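Local coordinates for protein histidine kinase (Synechocystis sp., PDB 5DFY) that probably acts as a photosensory histidine kinase, its GAF domain here carrying a covalently bound phycocyanobilin that makes it a photochromic cyanobacteriochrome module, at residues A[119-123]-A[153-157]; A[61-66]-A[184-188]; A[103-107]-A[142-148]. One frame throughout, in Å; residues are numbered along the deposited sequence.

Contact 1. Residues A[119-123]-A[153-157]. With CYC (phycocyanobilin), chain B.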
loop_
_atom_site.group_PDB
_atom_site.type_symbol
_atom_site.label_atom_id
_atom_site.label_comp_id
_atom_site.label_asym_id
_atom_site.label_seq_id
_atom_site.Cartn_x
_atom_site.Cartn_y
_atom_site.Cartn_z
ATOM N N TYR A 119 1.529 10.208 13.533
ATOM C CA TYR A 119 1.831 9.664 12.229
ATOM C C TYR A 119 1.034 8.385 11.961
ATOM O O TYR A 119 0.752 8.060 10.808
ATOM C CB TYR A 119 3.339 9.436 12.126
ATOM C CG TYR A 119 4.062 10.758 12.210
ATOM C CD1 TYR A 119 4.021 11.632 11.151
ATOM C CD2 TYR A 119 4.749 11.144 13.348
ATOM C CE1 TYR A 119 4.624 12.858 11.203
ATOM C CE2 TYR A 119 5.368 12.395 13.410
ATOM C CZ TYR A 119 5.302 13.231 12.322
ATOM O OH TYR A 119 5.914 14.471 12.324
ATOM N N ARG A 120 0.599 7.723 13.033
ATOM C CA ARG A 120 -0.314 6.576 12.931
ATOM C C ARG A 120 -1.605 6.961 12.204
ATOM O O ARG A 120 -2.232 6.126 11.547
ATOM C CB ARG A 120 -0.673 6.052 14.314
ATOM C CG ARG A 120 0.481 5.502 15.141
ATOM C CD ARG A 120 0.034 5.242 16.609
ATOM N NE ARG A 120 -0.220 6.459 17.386
ATOM C CZ ARG A 120 -0.581 6.466 18.668
ATOM N NH1 ARG A 120 -0.729 5.321 19.328
ATOM N NH2 ARG A 120 -0.782 7.616 19.299
ATOM N N ASN A 121 -2.009 8.221 12.355
ATOM C CA ASN A 121 -3.224 8.750 11.729
ATOM C C ASN A 121 -2.989 9.521 10.414
ATOM O O ASN A 121 -3.815 10.313 10.005
ATOM C CB ASN A 121 -3.945 9.665 12.721
ATOM C CG ASN A 121 -5.388 9.965 12.330
ATOM O OD1 ASN A 121 -6.121 9.101 11.829
ATOM N ND2 ASN A 121 -5.791 11.200 12.549
ATOM N N HIS A 122 -1.863 9.269 9.743
ATOM C CA HIS A 122 -1.524 9.947 8.475
ATOM C C HIS A 122 -1.381 11.462 8.621
ATOM O O HIS A 122 -1.582 12.204 7.658
ATOM C CB HIS A 122 -2.547 9.631 7.385
ATOM C CG HIS A 122 -2.649 8.176 7.069
ATOM N ND1 HIS A 122 -1.947 7.585 6.036
ATOM C CD2 HIS A 122 -3.375 7.188 7.643
ATOM C CE1 HIS A 122 -2.235 6.298 5.990
ATOM N NE2 HIS A 122 -3.092 6.026 6.955
ATOM N N GLU A 123 -1.043 11.917 9.818
ATOM C CA GLU A 123 -0.911 13.346 10.085
ATOM C C GLU A 123 0.535 13.790 9.937
ATOM O O GLU A 123 1.451 13.005 10.167
ATOM C CB GLU A 123 -1.365 13.697 11.491
ATOM C CG GLU A 123 -2.845 13.533 11.725
ATOM C CD GLU A 123 -3.215 13.784 13.194
ATOM O OE1 GLU A 123 -2.573 14.649 13.833
ATOM O OE2 GLU A 123 -4.125 13.099 13.712
ATOM N N THR A 153 7.626 17.248 8.807
ATOM C CA THR A 153 7.863 15.820 8.886
ATOM C C THR A 153 6.532 15.108 8.677
ATOM O O THR A 153 5.544 15.415 9.332
ATOM C CB THR A 153 8.554 15.459 10.230
ATOM O OG1 THR A 153 9.830 16.122 10.260
ATOM C CG2 THR A 153 8.780 13.968 10.382
ATOM N N VAL A 154 6.524 14.190 7.710
ATOM C CA VAL A 154 5.305 13.495 7.267
ATOM C C VAL A 154 5.495 11.987 7.361
ATOM O O VAL A 154 6.616 11.491 7.400
ATOM C CB VAL A 154 4.919 13.881 5.837
ATOM C CG1 VAL A 154 4.751 15.362 5.709
ATOM C CG2 VAL A 154 5.949 13.401 4.835
ATOM N N PRO A 155 4.386 11.231 7.401
ATOM C CA PRO A 155 4.504 9.784 7.529
ATOM C C PRO A 155 4.719 9.062 6.214
ATOM O O PRO A 155 4.213 9.513 5.187
ATOM C CB PRO A 155 3.143 9.378 8.123
ATOM C CG PRO A 155 2.219 10.430 7.713
ATOM C CD PRO A 155 2.989 11.697 7.478
ATOM N N VAL A 156 5.468 7.963 6.260
ATOM C CA VAL A 156 5.656 7.088 5.120
ATOM C C VAL A 156 4.958 5.766 5.416
ATOM O O VAL A 156 5.424 5.003 6.284
ATOM C CB VAL A 156 7.145 6.837 4.841
ATOM C CG1 VAL A 156 7.286 5.947 3.626
ATOM C CG2 VAL A 156 7.889 8.149 4.630
ATOM N N PHE A 157 3.867 5.495 4.701
ATOM C CA PHE A 157 3.148 4.233 4.813
ATOM C C PHE A 157 3.555 3.299 3.695
ATOM O O PHE A 157 3.593 3.689 2.529
ATOM C CB PHE A 157 1.631 4.440 4.789
ATOM C CG PHE A 157 1.063 4.790 6.124
ATOM C CD1 PHE A 157 1.189 6.072 6.618
ATOM C CD2 PHE A 157 0.432 3.826 6.904
ATOM C CE1 PHE A 157 0.706 6.410 7.867
ATOM C CE2 PHE A 157 -0.063 4.160 8.157
ATOM C CZ PHE A 157 0.073 5.447 8.631
HETATM C CHA CYC B . 7.747 14.920 19.704
HETATM N NA CYC B . 9.653 14.038 18.277
HETATM C C1A CYC B . 8.309 14.571 18.537
HETATM C C2A CYC B . 7.634 14.687 17.200
HETATM C C3A CYC B . 8.544 14.240 16.172
HETATM C C4A CYC B . 9.796 13.851 16.840
HETATM C CMA CYC B . 8.220 14.191 14.701
HETATM C CAA CYC B . 6.193 15.129 17.018
HETATM C CBA CYC B . 5.418 13.828 17.321
HETATM C CGA CYC B . 3.893 13.925 17.323
HETATM O O1A CYC B . 3.353 15.053 17.363
HETATM O O2A CYC B . 3.157 12.878 17.312
HETATM C CHB CYC B . 11.046 13.261 16.284
HETATM N NB CYC B . 11.201 14.635 14.190
HETATM C C1B CYC B . 11.485 13.453 15.052
HETATM C C2B CYC B . 12.371 12.545 14.313
HETATM C C3B CYC B . 12.645 13.107 13.060
HETATM C C4B CYC B . 11.965 14.416 12.941
HETATM C CMB CYC B . 12.870 11.231 14.873
HETATM C CAB CYC B . 13.519 12.504 11.966
HETATM C CBB CYC B . 12.664 12.118 10.768
HETATM O OB CYC B . 11.962 15.202 12.023
HETATM N NC CYC B . 12.677 13.712 21.800
HETATM C C1C CYC B . 13.909 13.624 21.883
HETATM C C2C CYC B . 14.356 13.466 23.535
HETATM C C3C CYC B . 13.282 13.022 24.131
HETATM C C4C CYC B . 12.082 13.625 23.229
HETATM C CMC CYC B . 15.656 12.592 23.671
HETATM C CAC CYC B . 13.062 13.412 25.697
HETATM C CBC CYC B . 14.020 12.594 26.533
HETATM O OC CYC B . 14.707 13.641 20.967
HETATM C CHD CYC B . 10.829 13.857 23.645
HETATM N ND CYC B . 9.640 14.201 21.384
HETATM C C1D CYC B . 9.725 14.312 22.745
HETATM C C2D CYC B . 8.608 14.936 23.221
HETATM C C3D CYC B . 7.808 15.208 22.159
HETATM C C4D CYC B . 8.454 14.746 21.016
HETATM C CMD CYC B . 8.362 15.219 24.696
HETATM C CAD CYC B . 6.462 15.886 22.205
HETATM C CBD CYC B . 6.587 17.351 21.842
HETATM C CGD CYC B . 7.386 18.079 22.909
HETATM O O1D CYC B . 8.551 18.500 22.674
HETATM O O2D CYC B . 6.899 18.269 24.057
#

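Contact 2. Residues A[61-66]-A[184-188]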
loop_
_atom_site.group_PDB
_atom_site.type_symbol
_atom_site.label_atom_id
_atom_site.label_comp_id
_atom_site.label_asym_id
_atom_site.label_seq_id
_atom_site.Cartn_x
_atom_site.Cartn_y
_atom_site.Cartn_z
ATOM N N GLU A 61 14.849 14.834 -4.553
ATOM C CA GLU A 61 13.694 15.489 -5.144
ATOM C C GLU A 61 13.045 16.466 -4.153
ATOM O O GLU A 61 12.747 17.608 -4.513
ATOM C CB GLU A 61 12.688 14.430 -5.632
ATOM C CG GLU A 61 11.370 15.002 -6.169
ATOM C CD GLU A 61 10.347 13.915 -6.535
ATOM O OE1 GLU A 61 10.242 12.893 -5.814
ATOM O OE2 GLU A 61 9.641 14.098 -7.546
ATOM N N VAL A 62 12.856 16.030 -2.910
ATOM C CA VAL A 62 12.288 16.897 -1.885
ATOM C C VAL A 62 13.151 18.139 -1.705
ATOM O O VAL A 62 12.647 19.258 -1.660
ATOM C CB VAL A 62 12.132 16.164 -0.550
ATOM C CG1 VAL A 62 11.708 17.127 0.545
ATOM C CG2 VAL A 62 11.144 15.019 -0.704
ATOM N N ARG A 63 14.460 17.941 -1.600
ATOM C CA ARG A 63 15.344 19.049 -1.284
ATOM C C ARG A 63 15.303 20.046 -2.434
ATOM O O ARG A 63 15.297 21.254 -2.208
ATOM C CB ARG A 63 16.775 18.571 -1.031
ATOM C CG ARG A 63 17.674 19.725 -0.544
ATOM C CD ARG A 63 18.939 19.232 0.138
ATOM N NE ARG A 63 19.835 18.494 -0.744
ATOM C CZ ARG A 63 20.717 19.049 -1.577
ATOM N NH1 ARG A 63 20.811 20.368 -1.681
ATOM N NH2 ARG A 63 21.507 18.276 -2.310
ATOM N N HIS A 64 15.259 19.507 -3.648
ATOM C CA HIS A 64 15.149 20.295 -4.868
ATOM C C HIS A 64 13.814 21.059 -4.933
ATOM O O HIS A 64 13.796 22.274 -5.149
ATOM C CB HIS A 64 15.323 19.362 -6.070
ATOM C CG HIS A 64 15.343 20.065 -7.390
ATOM N ND1 HIS A 64 14.502 19.723 -8.427
ATOM C CD2 HIS A 64 16.110 21.082 -7.843
ATOM C CE1 HIS A 64 14.744 20.509 -9.462
ATOM N NE2 HIS A 64 15.717 21.341 -9.134
ATOM N N LEU A 65 12.699 20.370 -4.714
ATOM C CA LEU A 65 11.396 21.011 -4.851
ATOM C C LEU A 65 11.081 22.020 -3.773
ATOM O O LEU A 65 10.449 23.042 -4.054
ATOM C CB LEU A 65 10.277 19.970 -4.877
ATOM C CG LEU A 65 10.282 19.050 -6.093
ATOM C CD1 LEU A 65 9.202 17.979 -5.926
ATOM C CD2 LEU A 65 10.044 19.828 -7.370
ATOM N N LEU A 66 11.481 21.728 -2.534
ATOM C CA LEU A 66 11.202 22.612 -1.418
ATOM C C LEU A 66 12.305 23.629 -1.151
ATOM O O LEU A 66 12.115 24.532 -0.363
ATOM C CB LEU A 66 10.974 21.815 -0.139
ATOM C CG LEU A 66 9.732 20.937 -0.105
ATOM C CD1 LEU A 66 9.601 20.252 1.244
ATOM C CD2 LEU A 66 8.491 21.761 -0.421
ATOM N N LEU A 184 2.168 18.647 -0.622
ATOM C CA LEU A 184 3.085 18.053 -1.579
ATOM C C LEU A 184 3.964 16.998 -0.909
ATOM O O LEU A 184 4.112 15.891 -1.409
ATOM C CB LEU A 184 3.960 19.135 -2.226
ATOM C CG LEU A 184 5.082 18.593 -3.111
ATOM C CD1 LEU A 184 4.553 17.838 -4.324
ATOM C CD2 LEU A 184 5.949 19.755 -3.533
ATOM N N LEU A 185 4.554 17.334 0.231
ATOM C CA LEU A 185 5.455 16.385 0.881
ATOM C C LEU A 185 4.683 15.144 1.323
ATOM O O LEU A 185 5.184 14.021 1.247
ATOM C CB LEU A 185 6.184 17.025 2.060
ATOM C CG LEU A 185 7.325 16.170 2.610
ATOM C CD1 LEU A 185 8.369 15.907 1.557
ATOM C CD2 LEU A 185 7.950 16.859 3.799
ATOM N N HIS A 186 3.446 15.352 1.763
ATOM C CA HIS A 186 2.571 14.245 2.144
ATOM C C HIS A 186 2.434 13.247 0.982
ATOM O O HIS A 186 2.538 12.036 1.181
ATOM C CB HIS A 186 1.187 14.775 2.559
ATOM C CG HIS A 186 0.275 13.714 3.096
ATOM N ND1 HIS A 186 0.037 13.542 4.437
ATOM C CD2 HIS A 186 -0.456 12.773 2.453
ATOM C CE1 HIS A 186 -0.779 12.506 4.609
ATOM N NE2 HIS A 186 -1.103 12.037 3.425
ATOM N N GLN A 187 2.240 13.755 -0.234
ATOM C CA GLN A 187 2.116 12.866 -1.389
ATOM C C GLN A 187 3.454 12.252 -1.825
ATOM O O GLN A 187 3.492 11.104 -2.264
ATOM C CB GLN A 187 1.482 13.591 -2.572
ATOM C CG GLN A 187 0.015 13.975 -2.349
ATOM C CD GLN A 187 -0.826 12.805 -1.880
ATOM O OE1 GLN A 187 -0.660 11.666 -2.333
ATOM N NE2 GLN A 187 -1.712 13.070 -0.929
ATOM N N ILE A 188 4.540 13.016 -1.741
ATOM C CA ILE A 188 5.850 12.449 -2.053
ATOM C C ILE A 188 6.122 11.262 -1.125
ATOM O O ILE A 188 6.652 10.217 -1.542
ATOM C CB ILE A 188 6.970 13.521 -1.934
ATOM C CG1 ILE A 188 6.803 14.532 -3.054
ATOM C CG2 ILE A 188 8.364 12.877 -2.003
ATOM C CD1 ILE A 188 7.709 15.710 -2.964
#

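Contact 3. Residues A[103-107]-A[142-148]. With CYC (phycocyanobilin), chain B.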
loop_
_atom_site.group_PDB
_atom_site.type_symbol
_atom_site.label_atom_id
_atom_site.label_comp_id
_atom_site.label_asym_id
_atom_site.label_seq_id
_atom_site.Cartn_x
_atom_site.Cartn_y
_atom_site.Cartn_z
ATOM N N PHE A 103 24.806 6.914 10.767
ATOM C CA PHE A 103 24.064 8.081 11.201
ATOM C C PHE A 103 24.034 8.176 12.698
ATOM O O PHE A 103 24.141 7.156 13.385
ATOM C CB PHE A 103 22.619 8.025 10.685
ATOM C CG PHE A 103 22.492 8.226 9.215
ATOM C CD1 PHE A 103 22.593 7.164 8.338
ATOM C CD2 PHE A 103 22.279 9.495 8.705
ATOM C CE1 PHE A 103 22.467 7.351 6.986
ATOM C CE2 PHE A 103 22.158 9.697 7.340
ATOM C CZ PHE A 103 22.253 8.635 6.480
ATOM N N PRO A 104 23.838 9.381 13.226
ATOM C CA PRO A 104 23.618 9.497 14.661
ATOM C C PRO A 104 22.272 8.933 15.069
ATOM O O PRO A 104 21.416 8.707 14.207
ATOM C CB PRO A 104 23.651 11.000 14.903
ATOM C CG PRO A 104 23.176 11.583 13.599
ATOM C CD PRO A 104 23.748 10.687 12.548
ATOM N N LEU A 105 22.103 8.712 16.366
ATOM C CA LEU A 105 20.833 8.261 16.920
ATOM C C LEU A 105 20.002 9.439 17.397
ATOM O O LEU A 105 20.511 10.379 17.999
ATOM C CB LEU A 105 21.056 7.304 18.087
ATOM C CG LEU A 105 21.834 6.051 17.734
ATOM C CD1 LEU A 105 22.131 5.293 19.011
ATOM C CD2 LEU A 105 21.064 5.185 16.742
ATOM N N TRP A 106 18.713 9.381 17.112
ATOM C CA TRP A 106 17.762 10.332 17.660
ATOM C C TRP A 106 16.772 9.494 18.457
ATOM O O TRP A 106 15.869 8.864 17.897
ATOM C CB TRP A 106 17.105 11.136 16.541
ATOM C CG TRP A 106 16.102 12.161 16.957
ATOM C CD1 TRP A 106 15.397 12.221 18.130
ATOM C CD2 TRP A 106 15.668 13.277 16.175
ATOM N NE1 TRP A 106 14.549 13.306 18.115
ATOM C CE2 TRP A 106 14.696 13.965 16.924
ATOM C CE3 TRP A 106 16.002 13.753 14.901
ATOM C CZ2 TRP A 106 14.065 15.103 16.450
ATOM C CZ3 TRP A 106 15.376 14.889 14.434
ATOM C CH2 TRP A 106 14.417 15.550 15.201
ATOM N N GLN A 107 16.929 9.452 19.659
ATOM C CA GLN A 107 16.186 8.550 20.520
ATOM C C GLN A 107 14.986 9.274 21.062
ATOM O O GLN A 107 14.975 9.736 22.205
ATOM C CB GLN A 107 17.066 8.043 21.650
ATOM C CG GLN A 107 18.179 7.153 21.164
ATOM C CD GLN A 107 19.086 6.717 22.282
ATOM O OE1 GLN A 107 19.194 7.392 23.308
ATOM N NE2 GLN A 107 19.744 5.573 22.095
ATOM N N ASN A 142 17.833 18.007 20.777
ATOM C CA ASN A 142 18.157 17.195 19.622
ATOM C C ASN A 142 17.930 17.964 18.332
ATOM O O ASN A 142 18.684 17.798 17.387
ATOM C CB ASN A 142 17.351 15.895 19.622
ATOM C CG ASN A 142 18.134 14.735 20.208
ATOM O OD1 ASN A 142 19.365 14.755 20.240
ATOM N ND2 ASN A 142 17.426 13.718 20.671
ATOM N N LEU A 143 16.908 18.812 18.294
ATOM C CA LEU A 143 16.681 19.647 17.118
ATOM C C LEU A 143 17.896 20.544 16.883
ATOM O O LEU A 143 18.405 20.623 15.765
ATOM C CB LEU A 143 15.406 20.465 17.267
ATOM C CG LEU A 143 14.119 19.614 17.245
ATOM C CD1 LEU A 143 12.954 20.346 17.872
ATOM C CD2 LEU A 143 13.774 19.228 15.804
ATOM N N ARG A 144 18.367 21.208 17.933
ATOM C CA ARG A 144 19.565 22.042 17.818
ATOM C C ARG A 144 20.793 21.245 17.402
ATOM O O ARG A 144 21.582 21.683 16.560
ATOM C CB ARG A 144 19.830 22.747 19.150
ATOM C CG ARG A 144 18.792 23.755 19.503
ATOM C CD ARG A 144 18.984 24.181 20.945
ATOM N NE ARG A 144 18.226 25.377 21.241
ATOM C CZ ARG A 144 18.158 25.924 22.447
ATOM N NH1 ARG A 144 18.789 25.360 23.463
ATOM N NH2 ARG A 144 17.447 27.023 22.634
ATOM N N ARG A 145 20.953 20.060 17.981
ATOM C CA ARG A 145 22.087 19.196 17.682
ATOM C C ARG A 145 22.143 18.855 16.195
ATOM O O ARG A 145 23.216 18.783 15.588
ATOM C CB ARG A 145 21.989 17.924 18.542
ATOM C CG ARG A 145 22.953 16.821 18.243
ATOM C CD ARG A 145 22.588 15.601 19.124
ATOM N NE ARG A 145 23.202 14.371 18.640
ATOM C CZ ARG A 145 22.664 13.157 18.740
ATOM N NH1 ARG A 145 21.473 12.976 19.302
ATOM N NH2 ARG A 145 23.321 12.112 18.254
ATOM N N PHE A 146 20.968 18.652 15.601
ATOM C CA PHE A 146 20.881 18.315 14.193
ATOM C C PHE A 146 20.696 19.544 13.297
ATOM O O PHE A 146 20.425 19.426 12.103
ATOM C CB PHE A 146 19.754 17.302 13.998
ATOM C CG PHE A 146 20.028 15.981 14.686
ATOM C CD1 PHE A 146 21.287 15.397 14.629
ATOM C CD2 PHE A 146 19.048 15.344 15.402
ATOM C CE1 PHE A 146 21.538 14.204 15.273
ATOM C CE2 PHE A 146 19.304 14.156 16.046
ATOM C CZ PHE A 146 20.531 13.585 15.974
ATOM N N GLU A 147 20.917 20.725 13.856
ATOM C CA GLU A 147 20.868 21.994 13.129
ATOM C C GLU A 147 19.508 22.189 12.435
ATOM O O GLU A 147 19.428 22.646 11.303
ATOM C CB GLU A 147 22.025 22.104 12.116
ATOM C CG GLU A 147 22.314 23.555 11.758
ATOM C CD GLU A 147 23.576 23.762 10.937
ATOM O OE1 GLU A 147 24.132 22.798 10.362
ATOM O OE2 GLU A 147 24.029 24.921 10.857
ATOM N N ILE A 148 18.443 21.851 13.152
ATOM C CA ILE A 148 17.086 21.995 12.645
ATOM C C ILE A 148 16.462 23.258 13.236
ATOM O O ILE A 148 16.210 23.320 14.437
ATOM C CB ILE A 148 16.218 20.778 13.008
ATOM C CG1 ILE A 148 16.772 19.518 12.324
ATOM C CG2 ILE A 148 14.797 21.021 12.545
ATOM C CD1 ILE A 148 16.204 18.202 12.863
HETATM C CHA CYC B . 7.747 14.920 19.704
HETATM N NA CYC B . 9.653 14.038 18.277
HETATM C C1A CYC B . 8.309 14.571 18.537
HETATM C C2A CYC B . 7.634 14.687 17.200
HETATM C C3A CYC B . 8.544 14.240 16.172
HETATM C C4A CYC B . 9.796 13.851 16.840
HETATM C CMA CYC B . 8.220 14.191 14.701
HETATM C CAA CYC B . 6.193 15.129 17.018
HETATM C CBA CYC B . 5.418 13.828 17.321
HETATM C CGA CYC B . 3.893 13.925 17.323
HETATM O O1A CYC B . 3.353 15.053 17.363
HETATM O O2A CYC B . 3.157 12.878 17.312
HETATM C CHB CYC B . 11.046 13.261 16.284
HETATM N NB CYC B . 11.201 14.635 14.190
HETATM C C1B CYC B . 11.485 13.453 15.052
HETATM C C2B CYC B . 12.371 12.545 14.313
HETATM C C3B CYC B . 12.645 13.107 13.060
HETATM C C4B CYC B . 11.965 14.416 12.941
HETATM C CMB CYC B . 12.870 11.231 14.873
HETATM C CAB CYC B . 13.519 12.504 11.966
HETATM C CBB CYC B . 12.664 12.118 10.768
HETATM O OB CYC B . 11.962 15.202 12.023
HETATM N NC CYC B . 12.677 13.712 21.800
HETATM C C1C CYC B . 13.909 13.624 21.883
HETATM C C2C CYC B . 14.356 13.466 23.535
HETATM C C3C CYC B . 13.282 13.022 24.131
HETATM C C4C CYC B . 12.082 13.625 23.229
HETATM C CMC CYC B . 15.656 12.592 23.671
HETATM C CAC CYC B . 13.062 13.412 25.697
HETATM C CBC CYC B . 14.020 12.594 26.533
HETATM O OC CYC B . 14.707 13.641 20.967
HETATM C CHD CYC B . 10.829 13.857 23.645
HETATM N ND CYC B . 9.640 14.201 21.384
HETATM C C1D CYC B . 9.725 14.312 22.745
HETATM C C2D CYC B . 8.608 14.936 23.221
HETATM C C3D CYC B . 7.808 15.208 22.159
HETATM C C4D CYC B . 8.454 14.746 21.016
HETATM C CMD CYC B . 8.362 15.219 24.696
HETATM C CAD CYC B . 6.462 15.886 22.205
HETATM C CBD CYC B . 6.587 17.351 21.842
HETATM C CGD CYC B . 7.386 18.079 22.909
HETATM O O1D CYC B . 8.551 18.500 22.674
HETATM O O2D CYC B . 6.899 18.269 24.057
HETATM O O HOH W 1 19.091 11.044 21.349
#

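Contact 1. Residues A[119-123]-A[153-157]
Y119 reaches from the loop 119-123 along strand 153-157, and its side chain passes from P155 to T153 and the chromophore. CG lies anti to the carbonyl carbon (chi1 -64°), which sends the ring along the strand toward T153. CB rests near P155 CB, and farther out CD1 sits 3.8 Å from P155 CD, the two side chains crossing at about a right angle. The next atom on that edge, CE1, is 3.3 Å from T153 O, which lies in the ring plane. At the tip, OH donates a hydrogen bond to T153 O over 3.2 Å; the hydroxyl stands above the carbonyl plane, 63° out of it, instead of on a lone pair. Y119 OH also approaches the chromophore, 3.3 Å from CMA of phycocyanobilin, while CE2 flanks that methyl. A leucine in place of Y119 would probably leave T153 O without this donor and open a gap between P155 and the chromophore methyl. T153 itself turns OG1 to the bilin and donates to its carbonyl OB at 2.9 Å. At the other end of the contact, H122 and F157 form an offset stack, centroids 3.8 Å apart and planes 14° from parallel; H122 CE1 lies over the centre of the phenyl ring, whose edge meets the backbone oxygens of Y119 and R120. Between Y119 and this pair, the P155 ring packs on H122 CA, and its CD lies 3.4 Å from E123 O. H122 NE2 makes a weak hydrogen bond to E160 of the second subunit. With Y119 and T153 both lining the pocket, the contact forms part of the bilin-binding site of a GAF domain, where a loop closes over a strand of the central antiparallel sheet.

Contact 2. Residues A[61-66]-A[184-188]
V62 and I188 meet through their CG2 methyls, 3.7 Å apart, at the middle of a largely apolar contact, without hydrogen bonds between the two segments, that joins two nearly antiparallel helices. The short axes pass 11.4 Å from each other at 163°, a wide separation that branched side chains from both helices bridge. V62 presents both of its methyls: CG1 and CG2 straddle L185 CD1, each 3.7 Å from it, so that the end of the leucine fits the fork of the valine. The valine's CG2 thus touches L185 on one flank and I188 on another. L185 leaves its helix with CG anti to the backbone N (chi1 -169°), and this brings CD1 across the valine at about a right angle. I188 spreads its two branches over separate neighbours. Its CG2 takes the valine, whereas CD1 extends to L65 CD1 at 4.0 Å and comes near V62 CG2 as well, filling the dip between V62 and L65, one turn apart in position. L184 CD2 pushes loosely between L65 and L66 of segment 61-66, 4.4 Å from L65 CD1 and 4.5 Å from L66 CD2. The aliphatic part of the contact ends at E61, whose OE1 passes 4.2 Å from I188 CG2. Beneath the pair lies the antiparallel sheet: V62 rests on V71 of strand 70-76, L66 on A168 and I188 on L166 of strand 161-170, and L185 also on L152 and V154 of strand 150-158. L184 additionally packs on F205 of the second subunit, so helix 179-203 touches the partner chain here as well as the sheet.

Contact 3. Residues A[103-107]-A[142-148]
R145 grips the backbone oxygen of L105 with its guanidinium group. NH1 donates to L105 O at 3.1 Å, the donor lying nearly along the C=O axis (172°), and NH2 adds a weak second bond to the same oxygen. NH1 also donates to N142 OD1 at 2.9 Å, an oxygen close to the guanidinium plane; this bond links the arginine to the asparagine amide and sets which end of that amide faces the chromophore. The other end, N142 ND2, donates a fairly straight hydrogen bond of 2.7 Å to OC of phycocyanobilin. W106 NE1 gives OC a weak, bent bond and has D108 as another weak partner. A water that accepts from both Q107 N and N142 ND2 joins the two segments a little farther out.

The indole of W106 lies between chromophore and helix. CG stands anti to the backbone N (chi1 -180°), which brings one face of the indole against the pyrrole ring that holds C1B, W106 CZ2 coming 3.4 Å from that atom, while N142 CB lies over the opposite face in a CH-pi contact with the five-membered ring. F146 meets the indole obliquely, planes 36° apart, with CD2 at 3.5 Å from W106 CE3. P104 CG packs at 3.5 Å on F146 CE1, and F146 CZ lies over the centre of the R145 guanidinium face. L143 CD2 and I148 CD1 complete the packing around the six-membered ring of W106.

W106, Q107 and N142 line the phycocyanobilin pocket of the GAF domain. Helix 137-145 ends here in a Schellman motif, with E147 at positive phi as its C-prime residue. The loop 103-107, between strand 82-89 and helix 109-113, lies against this helix end, and W106 also touches F84 of that strand.

All three contacts lie within one GAF domain. Contact 2 joins its first and last helices, and the loop it closes along the chain contains both others; contacts 1 and 3 cross, their segments alternating in the order 103-107, 119-123, 142-148, 153-157. Contacts 1 and 2 have centres about 15 Å apart and touch where V154 and H122 meet helix 179-203. Contact 3 lies about 20 Å from contact 1, centre to centre, and about 21 Å from contact 2, on the opposite side of the chain's centre. Contacts 1 and 3 both touch phycocyanobilin, so the chromophore bridges them, while contact 2 pairs the two helices that lie on the sheet.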